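Local coordinates for Glyco_hydro_cc domain-containing protein (Cryptococcus neoformans, PDB 6UBC) that probably binds beta-1,3-glucan oligosaccharides through a domain of glycoside hydrolase family 128, subgroup VII, at residues Ile219-Asp224 and Ser237-Leu242; Pro266-Gly271 and Ile307-Ser312; Trp336-Leu341 and Pro365-Glu370. One frame throughout, in Å; residues are numbered along the deposited sequence.

The chain runs through a (beta/alpha)8 barrel, and the three contacts follow one another in series. None nests in or crosses another. Contact 1 comes first, closing a connection of twelve residues without helix or strand. Contact 2 closes a beta-alpha-beta unit around helix 287-298. Contact 3 does the same around helix 348-362. The ladder continues between them: Asn240 of contact 1 bonds to Tyr268 and Ile270 of contact 2, and Leu308 of contact 2 bonds to Asp337 and Ile338 of contact 3. Across the barrel, Tyr223 OH of contact 1 bonds to Thr369 O of contact 3, and Trp367 meets both Trp221 and Tyr268.

Contact 1 of 3, residues Ile219-Asp224 and Ser237-Leu242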
ATOM      1  N   ILE A 219       0.594  15.093   3.170  1.00 26.35           N
ATOM      2  CA  ILE A 219       0.860  13.747   2.609  1.00 26.07           C
ATOM      3  C   ILE A 219       1.830  13.886   1.451  1.00 27.02           C
ATOM      4  O   ILE A 219       1.822  14.994   0.780  1.00 26.72           O
ATOM      5  CB  ILE A 219      -0.446  13.108   2.132  1.00 25.56           C
ATOM      6  CG1 ILE A 219      -1.276  14.031   1.233  1.00 28.09           C
ATOM      7  CG2 ILE A 219      -1.224  12.603   3.312  1.00 26.60           C
ATOM      8  CD1 ILE A 219      -2.233  13.197   0.354  1.00 30.82           C
ATOM      9  N   GLY A 220       2.669  12.866   1.233  1.00 25.03           N
ATOM     10  CA  GLY A 220       3.603  12.843   0.105  1.00 25.47           C
ATOM     11  C   GLY A 220       3.035  12.252  -1.174  1.00 25.29           C
ATOM     12  O   GLY A 220       3.608  12.509  -2.260  1.00 26.11           O
ATOM     13  N   TRP A 221       1.957  11.460  -1.064  1.00 24.74           N
ATOM     14  CA  TRP A 221       1.553  10.534  -2.134  1.00 22.89           C
ATOM     15  C   TRP A 221       0.177   9.978  -1.851  1.00 22.64           C
ATOM     16  O   TRP A 221      -0.310  10.070  -0.665  1.00 23.11           O
ATOM     17  CB  TRP A 221       2.559   9.398  -2.267  1.00 22.63           C
ATOM     18  CG  TRP A 221       2.672   8.484  -1.079  1.00 21.34           C
ATOM     19  CD1 TRP A 221       3.228   8.804   0.136  1.00 22.76           C
ATOM     20  CD2 TRP A 221       2.098   7.184  -0.903  1.00 21.25           C
ATOM     21  NE1 TRP A 221       3.107   7.775   1.026  1.00 23.39           N
ATOM     22  CE2 TRP A 221       2.464   6.734   0.388  1.00 20.99           C
ATOM     23  CE3 TRP A 221       1.363   6.329  -1.725  1.00 22.94           C
ATOM     24  CZ2 TRP A 221       2.081   5.490   0.875  1.00 22.44           C
ATOM     25  CZ3 TRP A 221       1.048   5.071  -1.255  1.00 22.08           C
ATOM     26  CH2 TRP A 221       1.409   4.666   0.026  1.00 21.01           C
ATOM     27  N   TYR A 222      -0.405   9.421  -2.905  1.00 22.50           N
ATOM     28  CA  TYR A 222      -1.745   8.840  -2.829  1.00 23.93           C
ATOM     29  C   TYR A 222      -1.976   7.882  -3.975  1.00 23.16           C
ATOM     30  O   TYR A 222      -1.367   7.957  -5.035  1.00 23.04           O
ATOM     31  CB  TYR A 222      -2.774   9.965  -2.867  1.00 25.35           C
ATOM     32  CG  TYR A 222      -2.647  10.904  -4.047  1.00 25.59           C
ATOM     33  CD1 TYR A 222      -1.884  12.063  -3.995  1.00 26.63           C
ATOM     34  CD2 TYR A 222      -3.358  10.661  -5.195  1.00 25.31           C
ATOM     35  CE1 TYR A 222      -1.802  12.903  -5.091  1.00 26.54           C
ATOM     36  CE2 TYR A 222      -3.292  11.472  -6.302  1.00 24.95           C
ATOM     37  CZ  TYR A 222      -2.497  12.615  -6.259  1.00 29.02           C
ATOM     38  OH  TYR A 222      -2.430  13.454  -7.344  1.00 27.79           O
ATOM     39  N   TYR A 223      -2.924   6.989  -3.747  1.00 23.17           N
ATOM     40  CA  TYR A 223      -3.377   6.033  -4.786  1.00 23.24           C
ATOM     41  C   TYR A 223      -4.785   5.597  -4.427  1.00 23.29           C
ATOM     42  O   TYR A 223      -5.182   5.735  -3.216  1.00 22.96           O
ATOM     43  CB  TYR A 223      -2.424   4.853  -4.861  1.00 21.89           C
ATOM     44  CG  TYR A 223      -2.611   3.778  -3.802  1.00 20.74           C
ATOM     45  CD1 TYR A 223      -2.288   3.990  -2.458  1.00 20.53           C
ATOM     46  CD2 TYR A 223      -3.039   2.512  -4.150  1.00 20.20           C
ATOM     47  CE1 TYR A 223      -2.452   2.997  -1.506  1.00 20.06           C
ATOM     48  CE2 TYR A 223      -3.127   1.491  -3.220  1.00 21.99           C
ATOM     49  CZ  TYR A 223      -2.869   1.736  -1.881  1.00 21.48           C
ATOM     50  OH  TYR A 223      -2.978   0.739  -0.930  1.00 21.57           O
ATOM     51  N   ASP A 224      -5.468   5.003  -5.404  1.00 22.00           N
ATOM     52  CA  ASP A 224      -6.908   4.673  -5.252  1.00 21.94           C
ATOM     53  C   ASP A 224      -7.228   3.303  -5.872  1.00 21.85           C
ATOM     54  O   ASP A 224      -8.405   3.081  -6.219  1.00 23.20           O
ATOM     55  CB  ASP A 224      -7.780   5.800  -5.792  1.00 21.82           C
ATOM     56  CG  ASP A 224      -7.729   5.913  -7.308  1.00 24.07           C
ATOM     57  OD1 ASP A 224      -6.936   5.201  -7.938  1.00 24.65           O
ATOM     58  OD2 ASP A 224      -8.504   6.717  -7.838  1.00 25.55           O
ATOM     59  N   SER A 237       2.452  13.182  -4.728  1.00 26.58           N
ATOM     60  CA  SER A 237       2.601  12.428  -6.013  1.00 27.34           C
ATOM     61  C   SER A 237       1.490  11.372  -6.161  1.00 25.48           C
ATOM     62  O   SER A 237       1.315  10.541  -5.242  1.00 24.53           O
ATOM     63  CB  SER A 237       3.939  11.793  -6.056  1.00 30.07           C
ATOM     64  OG  SER A 237       4.952  12.789  -5.924  1.00 31.28           O
ATOM     65  N   ALA A 238       0.789  11.376  -7.298  1.00 25.13           N
ATOM     66  CA  ALA A 238      -0.077  10.257  -7.728  1.00 24.52           C
ATOM     67  C   ALA A 238       0.767   9.017  -7.899  1.00 25.55           C
ATOM     68  O   ALA A 238       1.801   9.070  -8.610  1.00 26.08           O
ATOM     69  CB  ALA A 238      -0.756  10.581  -9.031  1.00 25.52           C
ATOM     70  N   VAL A 239       0.308   7.892  -7.352  1.00 23.66           N
ATOM     71  CA  VAL A 239       1.003   6.601  -7.517  1.00 22.77           C
ATOM     72  C   VAL A 239       0.106   5.719  -8.367  1.00 21.55           C
ATOM     73  O   VAL A 239      -1.093   5.581  -8.076  1.00 21.95           O
ATOM     74  CB  VAL A 239       1.247   6.000  -6.131  1.00 22.28           C
ATOM     75  CG1 VAL A 239       1.731   4.572  -6.211  1.00 22.71           C
ATOM     76  CG2 VAL A 239       2.183   6.881  -5.323  1.00 22.67           C
ATOM     77  N   ASN A 240       0.659   5.128  -9.417  1.00 23.13           N
ATOM     78  CA  ASN A 240      -0.089   4.250 -10.338  1.00 23.33           C
ATOM     79  C   ASN A 240      -0.117   2.838  -9.750  1.00 24.40           C
ATOM     80  O   ASN A 240       0.712   2.472  -8.874  1.00 23.56           O
ATOM     81  CB  ASN A 240       0.508   4.251 -11.750  1.00 25.13           C
ATOM     82  CG  ASN A 240       0.517   5.614 -12.402  1.00 26.74           C
ATOM     83  OD1 ASN A 240       1.419   6.397 -12.136  1.00 28.35           O
ATOM     84  ND2 ASN A 240      -0.483   5.939 -13.221  1.00 27.83           N
ATOM     85  N   MET A 241      -1.044   2.030 -10.215  1.00 22.89           N
ATOM     86  CA  MET A 241      -1.180   0.662  -9.674  1.00 23.68           C
ATOM     87  C   MET A 241      -1.765  -0.286 -10.703  1.00 24.19           C
ATOM     88  O   MET A 241      -2.588   0.151 -11.521  1.00 24.76           O
ATOM     89  CB  MET A 241      -2.103   0.666  -8.455  1.00 22.87           C
ATOM     90  CG  MET A 241      -2.363  -0.687  -7.886  1.00 22.64           C
ATOM     91  SD  MET A 241      -2.880  -0.571  -6.152  1.00 23.26           S
ATOM     92  CE  MET A 241      -3.188  -2.315  -5.818  1.00 21.19           C
ATOM     93  N   LEU A 242      -1.261  -1.522 -10.698  1.00 22.53           N
ATOM     94  CA  LEU A 242      -1.931  -2.654 -11.394  1.00 23.32           C
ATOM     95  C   LEU A 242      -2.509  -3.586 -10.342  1.00 22.34           C
ATOM     96  O   LEU A 242      -1.745  -4.343  -9.702  1.00 21.67           O
ATOM     97  CB  LEU A 242      -0.976  -3.366 -12.360  1.00 22.84           C
ATOM     98  CG  LEU A 242      -1.620  -4.511 -13.124  1.00 25.92           C
ATOM     99  CD1 LEU A 242      -2.896  -4.061 -13.833  1.00 24.97           C
ATOM    100  CD2 LEU A 242      -0.656  -5.164 -14.096  1.00 26.51           C
TER
HETATM  101  O   HOH W   1      -3.712   4.192  -7.934  1.00 22.40           O
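Trp221-Tyr222 and Ser237-Ala238 run as parallel neighbours in the barrel wall of a (beta/alpha)8 fold, with Trp221 level with Ser237 and Tyr222 level with Ala238. Three backbone bonds join the segments. Ser237 N donates to Gly220 O at 2.8 Å. Tyr222 N donates to Ser237 O at 3.1 Å. Val239 N donates to Tyr222 O at 2.9 Å. Beyond this point a water takes over, accepting from Asp224 N and bridging to Val239 O.

The Tyr222 ring lies flat against the second strand. Its CG sits between the backbone N and the carbonyl carbon (chi1 54°), which folds the ring across the peptide of Ser237 and Ala238. One face covers Ser237 O and Ala238 N. Ala238 CA makes a CH-pi contact with the same face, 3.9 Å from the ring centroid. Leu212 of helix 212-215 also touches this tyrosine.

Trp221 and Val239 meet on the inner side of the wall. Val239 CG2 approaches Trp221 CE3 at an oblique angle, 3.7 Å away. The Trp367 ring packs beside this pair, and Trp221 NE1 is held by Lys203 O.

Tyr223 uses two parts of its side chain. Its CB rests on the backbone of Val239, 3.6 Å from Val239 O, and its hydroxyl bonds to Thr369 O across the barrel. The ring edge takes a Met-aromatic contact from Met241. That side chain is extended, with CG anti to N (chi1 177°), and it brings SD near the ring plane, 3.6 Å from Tyr223 CE2.

Contact 2 of 3, residues Pro266-Gly271 and Ile307-Ser312; sequences PQYIIG and ILISPS
Tyr268 and Ile307 stand side by side and point the same way, into the barrel. Ile307 CD1 reaches Tyr268 CE1 at 3.5 Å, oblique to the ring. Ile309 CD1 approaches the same ring at its edge, near the plane, and lies 4.0 Å from Tyr268 CB. Ile309 also crosses Ile270 at a slant, with Ile309 CD1 4.1 Å from Ile270 CG1. Ile309 CD1 also lies 3.5 Å from Ile269 O. On the outer face Ile269 and Leu308 run alongside each other, and Ile269 CD1 meets Leu308 CD2 at 3.9 Å.

Four backbone bonds hold the parallel pair. They link Ile307 N to Gln267 O, Ile269 N to Ile307 O, Ile309 N to Ile269 O and Gly271 N to Ile309 O. Gly271 has no side chain, which lets Pro311 come close to its backbone. A water then bridges Gly271 O and Ser312 OG.

The contact closes a right-handed beta-alpha-beta crossover. Helix 287-298 packs on Ile269 and Leu308, strand 237-241 flanks Tyr268 and Ile270, and Asn340 of strand 339-345 touches Ile309.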
ATOM      1  N   PRO A 266       4.836   6.284 -15.170  1.00 32.00           N
ATOM      2  CA  PRO A 266       4.603   6.567 -13.756  1.00 29.12           C
ATOM      3  C   PRO A 266       5.886   6.946 -13.001  1.00 30.30           C
ATOM      4  O   PRO A 266       6.970   6.446 -13.369  1.00 31.02           O
ATOM      5  CB  PRO A 266       4.140   5.185 -13.272  1.00 31.60           C
ATOM      6  CG  PRO A 266       3.457   4.621 -14.429  1.00 30.68           C
ATOM      7  CD  PRO A 266       4.388   4.958 -15.584  1.00 31.01           C
ATOM      8  N   GLN A 267       5.791   7.787 -11.979  1.00 28.53           N
ATOM      9  CA  GLN A 267       6.871   7.888 -10.951  1.00 29.87           C
ATOM     10  C   GLN A 267       6.924   6.624 -10.086  1.00 29.18           C
ATOM     11  O   GLN A 267       8.025   6.138  -9.857  1.00 26.55           O
ATOM     12  CB  GLN A 267       6.726   9.096 -10.044  1.00 31.74           C
ATOM     13  CG  GLN A 267       7.159  10.432 -10.682  1.00 37.89           C
ATOM     14  CD  GLN A 267       7.297  11.458  -9.579  1.00 44.77           C
ATOM     15  OE1 GLN A 267       8.403  11.813  -9.187  1.00 48.97           O
ATOM     16  NE2 GLN A 267       6.178  11.800  -8.944  1.00 48.58           N
ATOM     17  N   TYR A 268       5.773   6.049  -9.726  1.00 29.24           N
ATOM     18  CA  TYR A 268       5.646   4.878  -8.822  1.00 24.81           C
ATOM     19  C   TYR A 268       4.580   3.916  -9.352  1.00 25.98           C
ATOM     20  O   TYR A 268       3.494   4.361  -9.775  1.00 26.31           O
ATOM     21  CB  TYR A 268       5.168   5.336  -7.434  1.00 26.48           C
ATOM     22  CG  TYR A 268       5.999   6.431  -6.822  1.00 25.61           C
ATOM     23  CD1 TYR A 268       7.158   6.144  -6.113  1.00 26.77           C
ATOM     24  CD2 TYR A 268       5.729   7.762  -7.083  1.00 27.27           C
ATOM     25  CE1 TYR A 268       7.968   7.157  -5.604  1.00 26.48           C
ATOM     26  CE2 TYR A 268       6.513   8.776  -6.553  1.00 28.56           C
ATOM     27  CZ  TYR A 268       7.650   8.476  -5.827  1.00 27.95           C
ATOM     28  OH  TYR A 268       8.438   9.513  -5.355  1.00 28.22           O
ATOM     29  N   ILE A 269       4.844   2.608  -9.245  1.00 23.47           N
ATOM     30  CA  ILE A 269       3.837   1.577  -9.603  1.00 23.75           C
ATOM     31  C   ILE A 269       3.705   0.624  -8.438  1.00 24.23           C
ATOM     32  O   ILE A 269       4.744  -0.000  -8.079  1.00 23.13           O
ATOM     33  CB  ILE A 269       4.242   0.828 -10.846  1.00 26.13           C
ATOM     34  CG1 ILE A 269       4.358   1.743 -12.063  1.00 25.87           C
ATOM     35  CG2 ILE A 269       3.217  -0.252 -11.090  1.00 25.61           C
ATOM     36  CD1 ILE A 269       5.181   1.146 -13.179  1.00 25.63           C
ATOM     37  N   ILE A 270       2.520   0.568  -7.836  1.00 22.58           N
ATOM     38  CA  ILE A 270       2.197  -0.511  -6.861  1.00 22.93           C
ATOM     39  C   ILE A 270       1.701  -1.755  -7.610  1.00 23.24           C
ATOM     40  O   ILE A 270       0.829  -1.662  -8.494  1.00 23.12           O
ATOM     41  CB  ILE A 270       1.193   0.001  -5.844  1.00 22.03           C
ATOM     42  CG1 ILE A 270       1.797   1.148  -5.045  1.00 22.15           C
ATOM     43  CG2 ILE A 270       0.660  -1.183  -4.992  1.00 22.34           C
ATOM     44  CD1 ILE A 270       0.790   1.831  -4.125  1.00 22.38           C
ATOM     45  N   GLY A 271       2.226  -2.920  -7.240  1.00 23.97           N
ATOM     46  CA  GLY A 271       1.853  -4.228  -7.763  1.00 22.98           C
ATOM     47  C   GLY A 271       0.562  -4.758  -7.150  1.00 22.95           C
ATOM     48  O   GLY A 271      -0.138  -4.057  -6.377  1.00 22.09           O
ATOM     49  N   ILE A 307       9.606   3.693 -10.261  1.00 27.42           N
ATOM     50  CA  ILE A 307       9.937   2.913  -9.043  1.00 26.73           C
ATOM     51  C   ILE A 307       8.913   1.763  -8.900  1.00 28.58           C
ATOM     52  O   ILE A 307       7.674   2.062  -8.915  1.00 25.61           O
ATOM     53  CB  ILE A 307       9.976   3.825  -7.810  1.00 27.81           C
ATOM     54  CG1 ILE A 307      11.158   4.786  -7.848  1.00 29.89           C
ATOM     55  CG2 ILE A 307      10.022   3.028  -6.546  1.00 28.66           C
ATOM     56  CD1 ILE A 307      10.976   5.978  -6.956  1.00 30.19           C
ATOM     57  N   LEU A 308       9.384   0.512  -8.753  1.00 25.62           N
ATOM     58  CA  LEU A 308       8.508  -0.678  -8.697  1.00 26.38           C
ATOM     59  C   LEU A 308       8.287  -1.113  -7.251  1.00 26.14           C
ATOM     60  O   LEU A 308       9.237  -1.384  -6.510  1.00 24.77           O
ATOM     61  CB  LEU A 308       9.077  -1.824  -9.477  1.00 27.31           C
ATOM     62  CG  LEU A 308       9.381  -1.496 -10.936  1.00 29.16           C
ATOM     63  CD1 LEU A 308       9.692  -2.789 -11.642  1.00 29.27           C
ATOM     64  CD2 LEU A 308       8.217  -0.767 -11.594  1.00 30.79           C
ATOM     65  N   ILE A 309       7.017  -1.132  -6.860  1.00 23.50           N
ATOM     66  CA  ILE A 309       6.595  -1.578  -5.521  1.00 23.36           C
ATOM     67  C   ILE A 309       5.954  -2.967  -5.685  1.00 22.97           C
ATOM     68  O   ILE A 309       5.108  -3.155  -6.532  1.00 22.46           O
ATOM     69  CB  ILE A 309       5.678  -0.531  -4.905  1.00 23.03           C
ATOM     70  CG1 ILE A 309       6.474   0.769  -4.717  1.00 24.58           C
ATOM     71  CG2 ILE A 309       5.054  -0.995  -3.615  1.00 23.99           C
ATOM     72  CD1 ILE A 309       5.808   1.961  -5.377  1.00 25.49           C
ATOM     73  N   SER A 310       6.320  -3.905  -4.838  1.00 22.69           N
ATOM     74  CA  SER A 310       5.971  -5.345  -4.989  1.00 21.22           C
ATOM     75  C   SER A 310       4.461  -5.509  -4.821  1.00 20.26           C
ATOM     76  O   SER A 310       3.766  -4.616  -4.309  1.00 22.25           O
ATOM     77  CB  SER A 310       6.707  -6.182  -3.976  1.00 23.02           C
ATOM     78  OG  SER A 310       6.122  -6.160  -2.696  1.00 20.83           O
ATOM     79  N   PRO A 311       3.915  -6.693  -5.197  1.00 21.83           N
ATOM     80  CA  PRO A 311       2.579  -7.050  -4.730  1.00 22.02           C
ATOM     81  C   PRO A 311       2.516  -7.075  -3.198  1.00 22.97           C
ATOM     82  O   PRO A 311       3.529  -7.270  -2.524  1.00 22.93           O
ATOM     83  CB  PRO A 311       2.320  -8.478  -5.273  1.00 20.80           C
ATOM     84  CG  PRO A 311       3.352  -8.611  -6.413  1.00 23.76           C
ATOM     85  CD  PRO A 311       4.563  -7.821  -5.907  1.00 23.26           C
ATOM     86  N   SER A 312       1.313  -6.884  -2.671  1.00 21.73           N
ATOM     87  CA  SER A 312       1.027  -6.933  -1.228  1.00 20.52           C
ATOM     88  C   SER A 312       0.547  -8.326  -0.825  1.00 21.24           C
ATOM     89  O   SER A 312      -0.423  -8.780  -1.398  1.00 20.39           O
ATOM     90  CB  SER A 312      -0.032  -5.906  -0.856  1.00 20.68           C
ATOM     91  OG  SER A 312      -1.145  -5.939  -1.763  1.00 20.96           O
TER
HETATM   92  O   HOH W   2      -0.854  -3.770  -3.440  1.00 22.48           O

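Contact 3 of 3, residues Trp336-Leu341 and Pro365-Glu370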
ATOM      1  N   TRP A 336      11.564  -6.079  -7.640  1.00 24.80           N
ATOM      2  CA  TRP A 336      10.975  -4.811  -7.197  1.00 23.79           C
ATOM      3  C   TRP A 336      12.053  -3.951  -6.526  1.00 24.76           C
ATOM      4  O   TRP A 336      13.105  -4.520  -6.084  1.00 25.04           O
ATOM      5  CB  TRP A 336       9.797  -5.063  -6.281  1.00 23.59           C
ATOM      6  CG  TRP A 336      10.110  -5.841  -5.034  1.00 22.95           C
ATOM      7  CD1 TRP A 336      10.499  -5.308  -3.845  1.00 24.13           C
ATOM      8  CD2 TRP A 336       9.899  -7.232  -4.811  1.00 22.91           C
ATOM      9  NE1 TRP A 336      10.580  -6.281  -2.912  1.00 22.78           N
ATOM     10  CE2 TRP A 336      10.185  -7.475  -3.464  1.00 23.43           C
ATOM     11  CE3 TRP A 336       9.467  -8.290  -5.596  1.00 22.57           C
ATOM     12  CZ2 TRP A 336      10.112  -8.742  -2.919  1.00 23.18           C
ATOM     13  CZ3 TRP A 336       9.405  -9.553  -5.048  1.00 23.02           C
ATOM     14  CH2 TRP A 336       9.749  -9.773  -3.728  1.00 22.95           C
ATOM     15  N   ASP A 337      11.754  -2.658  -6.397  1.00 23.91           N
ATOM     16  CA  ASP A 337      12.623  -1.707  -5.656  1.00 26.32           C
ATOM     17  C   ASP A 337      12.209  -1.655  -4.185  1.00 24.28           C
ATOM     18  O   ASP A 337      13.070  -1.503  -3.320  1.00 25.67           O
ATOM     19  CB  ASP A 337      12.542  -0.338  -6.307  1.00 25.58           C
ATOM     20  CG  ASP A 337      12.977  -0.333  -7.731  1.00 29.59           C
ATOM     21  OD1 ASP A 337      14.077  -0.756  -7.953  1.00 28.33           O
ATOM     22  OD2 ASP A 337      12.229   0.115  -8.588  1.00 29.44           O
ATOM     23  N   ILE A 338      10.893  -1.715  -3.949  1.00 23.84           N
ATOM     24  CA  ILE A 338      10.238  -1.440  -2.638  1.00 23.49           C
ATOM     25  C   ILE A 338       9.292  -2.593  -2.288  1.00 23.21           C
ATOM     26  O   ILE A 338       8.473  -2.941  -3.122  1.00 23.12           O
ATOM     27  CB  ILE A 338       9.560  -0.064  -2.640  1.00 23.74           C
ATOM     28  CG1 ILE A 338      10.612   1.053  -2.752  1.00 26.96           C
ATOM     29  CG2 ILE A 338       8.675   0.105  -1.418  1.00 23.34           C
ATOM     30  CD1 ILE A 338      10.017   2.386  -2.941  1.00 31.01           C
ATOM     31  N   THR A 339       9.476  -3.166  -1.101  1.00 21.84           N
ATOM     32  CA  THR A 339       8.673  -4.299  -0.594  1.00 21.71           C
ATOM     33  C   THR A 339       7.385  -3.672  -0.036  1.00 22.14           C
ATOM     34  O   THR A 339       7.444  -2.739   0.764  1.00 22.04           O
ATOM     35  CB  THR A 339       9.394  -5.137   0.455  1.00 22.38           C
ATOM     36  OG1 THR A 339      10.675  -5.487  -0.072  1.00 22.59           O
ATOM     37  CG2 THR A 339       8.611  -6.386   0.796  1.00 22.26           C
ATOM     38  N   ASN A 340       6.260  -4.205  -0.492  1.00 22.30           N
ATOM     39  CA  ASN A 340       4.909  -3.697  -0.207  1.00 21.22           C
ATOM     40  C   ASN A 340       4.322  -4.493   0.938  1.00 21.92           C
ATOM     41  O   ASN A 340       4.126  -5.736   0.738  1.00 21.50           O
ATOM     42  CB  ASN A 340       4.045  -3.878  -1.459  1.00 20.15           C
ATOM     43  CG  ASN A 340       2.650  -3.308  -1.360  1.00 21.56           C
ATOM     44  OD1 ASN A 340       2.222  -2.912  -0.286  1.00 22.97           O
ATOM     45  ND2 ASN A 340       1.930  -3.292  -2.498  1.00 21.50           N
ATOM     46  N   LEU A 341       3.931  -3.839   2.029  1.00 21.59           N
ATOM     47  CA  LEU A 341       3.252  -4.509   3.148  1.00 19.98           C
ATOM     48  C   LEU A 341       1.810  -3.998   3.278  1.00 20.76           C
ATOM     49  O   LEU A 341       1.552  -2.771   3.106  1.00 20.89           O
ATOM     50  CB  LEU A 341       3.982  -4.225   4.469  1.00 21.06           C
ATOM     51  CG  LEU A 341       5.148  -5.156   4.792  1.00 21.89           C
ATOM     52  CD1 LEU A 341       6.181  -5.164   3.695  1.00 22.32           C
ATOM     53  CD2 LEU A 341       5.783  -4.781   6.163  1.00 23.70           C
ATOM     54  N   PRO A 365      13.825  -1.350   1.077  1.00 26.40           N
ATOM     55  CA  PRO A 365      12.949  -0.386   1.698  1.00 27.00           C
ATOM     56  C   PRO A 365      11.499  -0.832   1.558  1.00 23.98           C
ATOM     57  O   PRO A 365      11.163  -1.477   0.565  1.00 25.33           O
ATOM     58  CB  PRO A 365      13.185   0.944   0.954  1.00 28.08           C
ATOM     59  CG  PRO A 365      14.485   0.752   0.209  1.00 29.42           C
ATOM     60  CD  PRO A 365      14.729  -0.742   0.073  1.00 29.42           C
ATOM     61  N   ILE A 366      10.681  -0.399   2.510  1.00 24.87           N
ATOM     62  CA  ILE A 366       9.271  -0.853   2.640  1.00 23.37           C
ATOM     63  C   ILE A 366       8.306   0.304   2.406  1.00 23.28           C
ATOM     64  O   ILE A 366       8.544   1.425   2.910  1.00 24.16           O
ATOM     65  CB  ILE A 366       9.064  -1.505   4.002  1.00 24.18           C
ATOM     66  CG1 ILE A 366       9.665  -2.912   3.968  1.00 24.84           C
ATOM     67  CG2 ILE A 366       7.596  -1.523   4.445  1.00 24.99           C
ATOM     68  CD1 ILE A 366       9.912  -3.498   5.325  1.00 25.68           C
ATOM     69  N   TRP A 367       7.206   0.007   1.738  1.00 21.04           N
ATOM     70  CA  TRP A 367       6.021   0.871   1.728  1.00 20.31           C
ATOM     71  C   TRP A 367       4.901   0.083   2.380  1.00 21.94           C
ATOM     72  O   TRP A 367       4.657  -1.071   1.992  1.00 23.90           O
ATOM     73  CB  TRP A 367       5.624   1.310   0.312  1.00 21.40           C
ATOM     74  CG  TRP A 367       6.353   2.475  -0.258  1.00 20.91           C
ATOM     75  CD1 TRP A 367       7.572   2.980   0.076  1.00 22.69           C
ATOM     76  CD2 TRP A 367       5.823   3.320  -1.277  1.00 22.30           C
ATOM     77  NE1 TRP A 367       7.872   4.050  -0.689  1.00 22.59           N
ATOM     78  CE2 TRP A 367       6.813   4.300  -1.533  1.00 22.99           C
ATOM     79  CE3 TRP A 367       4.629   3.333  -2.001  1.00 21.30           C
ATOM     80  CZ2 TRP A 367       6.663   5.248  -2.544  1.00 24.54           C
ATOM     81  CZ3 TRP A 367       4.444   4.307  -2.967  1.00 23.52           C
ATOM     82  CH2 TRP A 367       5.460   5.269  -3.224  1.00 23.62           C
ATOM     83  N   VAL A 368       4.277   0.658   3.376  1.00 21.44           N
ATOM     84  CA  VAL A 368       3.035   0.074   3.966  1.00 21.70           C
ATOM     85  C   VAL A 368       1.893   0.699   3.176  1.00 21.23           C
ATOM     86  O   VAL A 368       1.416   1.794   3.549  1.00 23.77           O
ATOM     87  CB  VAL A 368       2.936   0.283   5.483  1.00 22.73           C
ATOM     88  CG1 VAL A 368       1.701  -0.388   6.079  1.00 22.16           C
ATOM     89  CG2 VAL A 368       4.142  -0.294   6.199  1.00 23.83           C
ATOM     90  N   THR A 369       1.357  -0.009   2.198  1.00 21.40           N
ATOM     91  CA  THR A 369       0.375   0.626   1.280  1.00 22.49           C
ATOM     92  C   THR A 369      -1.033   0.580   1.915  1.00 22.43           C
ATOM     93  O   THR A 369      -1.883   1.326   1.456  1.00 21.37           O
ATOM     94  CB  THR A 369       0.387   0.032  -0.126  1.00 21.00           C
ATOM     95  OG1 THR A 369       0.019  -1.345  -0.003  1.00 21.75           O
ATOM     96  CG2 THR A 369       1.734   0.244  -0.813  1.00 22.25           C
ATOM     97  N   GLU A 370      -1.264  -0.269   2.922  1.00 21.42           N
ATOM     98  CA  GLU A 370      -2.553  -0.313   3.656  1.00 21.52           C
ATOM     99  C   GLU A 370      -2.215  -0.675   5.086  1.00 22.17           C
ATOM    100  O   GLU A 370      -1.508  -1.693   5.283  1.00 21.17           O
ATOM    101  CB  GLU A 370      -3.511  -1.365   3.094  1.00 22.23           C
ATOM    102  CG  GLU A 370      -4.026  -1.087   1.720  1.00 22.44           C
ATOM    103  CD  GLU A 370      -4.869  -2.150   1.082  1.00 25.58           C
ATOM    104  OE1 GLU A 370      -5.297  -3.109   1.800  1.00 24.52           O
ATOM    105  OE2 GLU A 370      -5.092  -2.045  -0.171  1.00 23.98           O
TER
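The Trp367 indole carries Ile338 on one face. Ile338 CD1 lies over its five-membered ring, 4.0 Å from the centroid, in a CH-pi contact. Ile338 CG2 touches the ring nearer the backbone, 3.4 Å from Trp367 CD1. The indole also meets the ring of Tyr268, with planes about 35° apart, and its NE1 bonds to Tyr197 O. It thus forms part of the aromatic packing inside this (beta/alpha)8 barrel. The Trp336 ring has Ile338 N in its plane at one edge. Its NE1 donates to Thr339 OG1 at 3.0 Å, while Lys364 makes a cation-pi contact with the ring.

The third flat group is the Asn340 carboxamide. CG is anti to the backbone N (chi1 -176°), which swings the amide toward Thr369. The two side chains cross at about a right angle. At the other end of the amide, ND2 donates to Ser310 O. Bonds at both ends fix the rotation of this buried group.

The backbones form parallel strands, closing the beta-alpha-beta unit around helix 348-362. Thr339 N bonds to Pro365 O, Trp367 N to Thr339 O, Leu341 N to Trp367 O and Thr369 N to Leu341 O. On the outer face Leu341 slants across Ile366, with Leu341 CD1 4.0 Å from Ile366 CG2. Ile355 and Tyr358 of the helix pack over these residues.

One side-chain hydrogen bond crosses the contact. Thr369 OG1 donates to a lone pair of Asn340 OD1, in the carbonyl plane, at 2.7 Å.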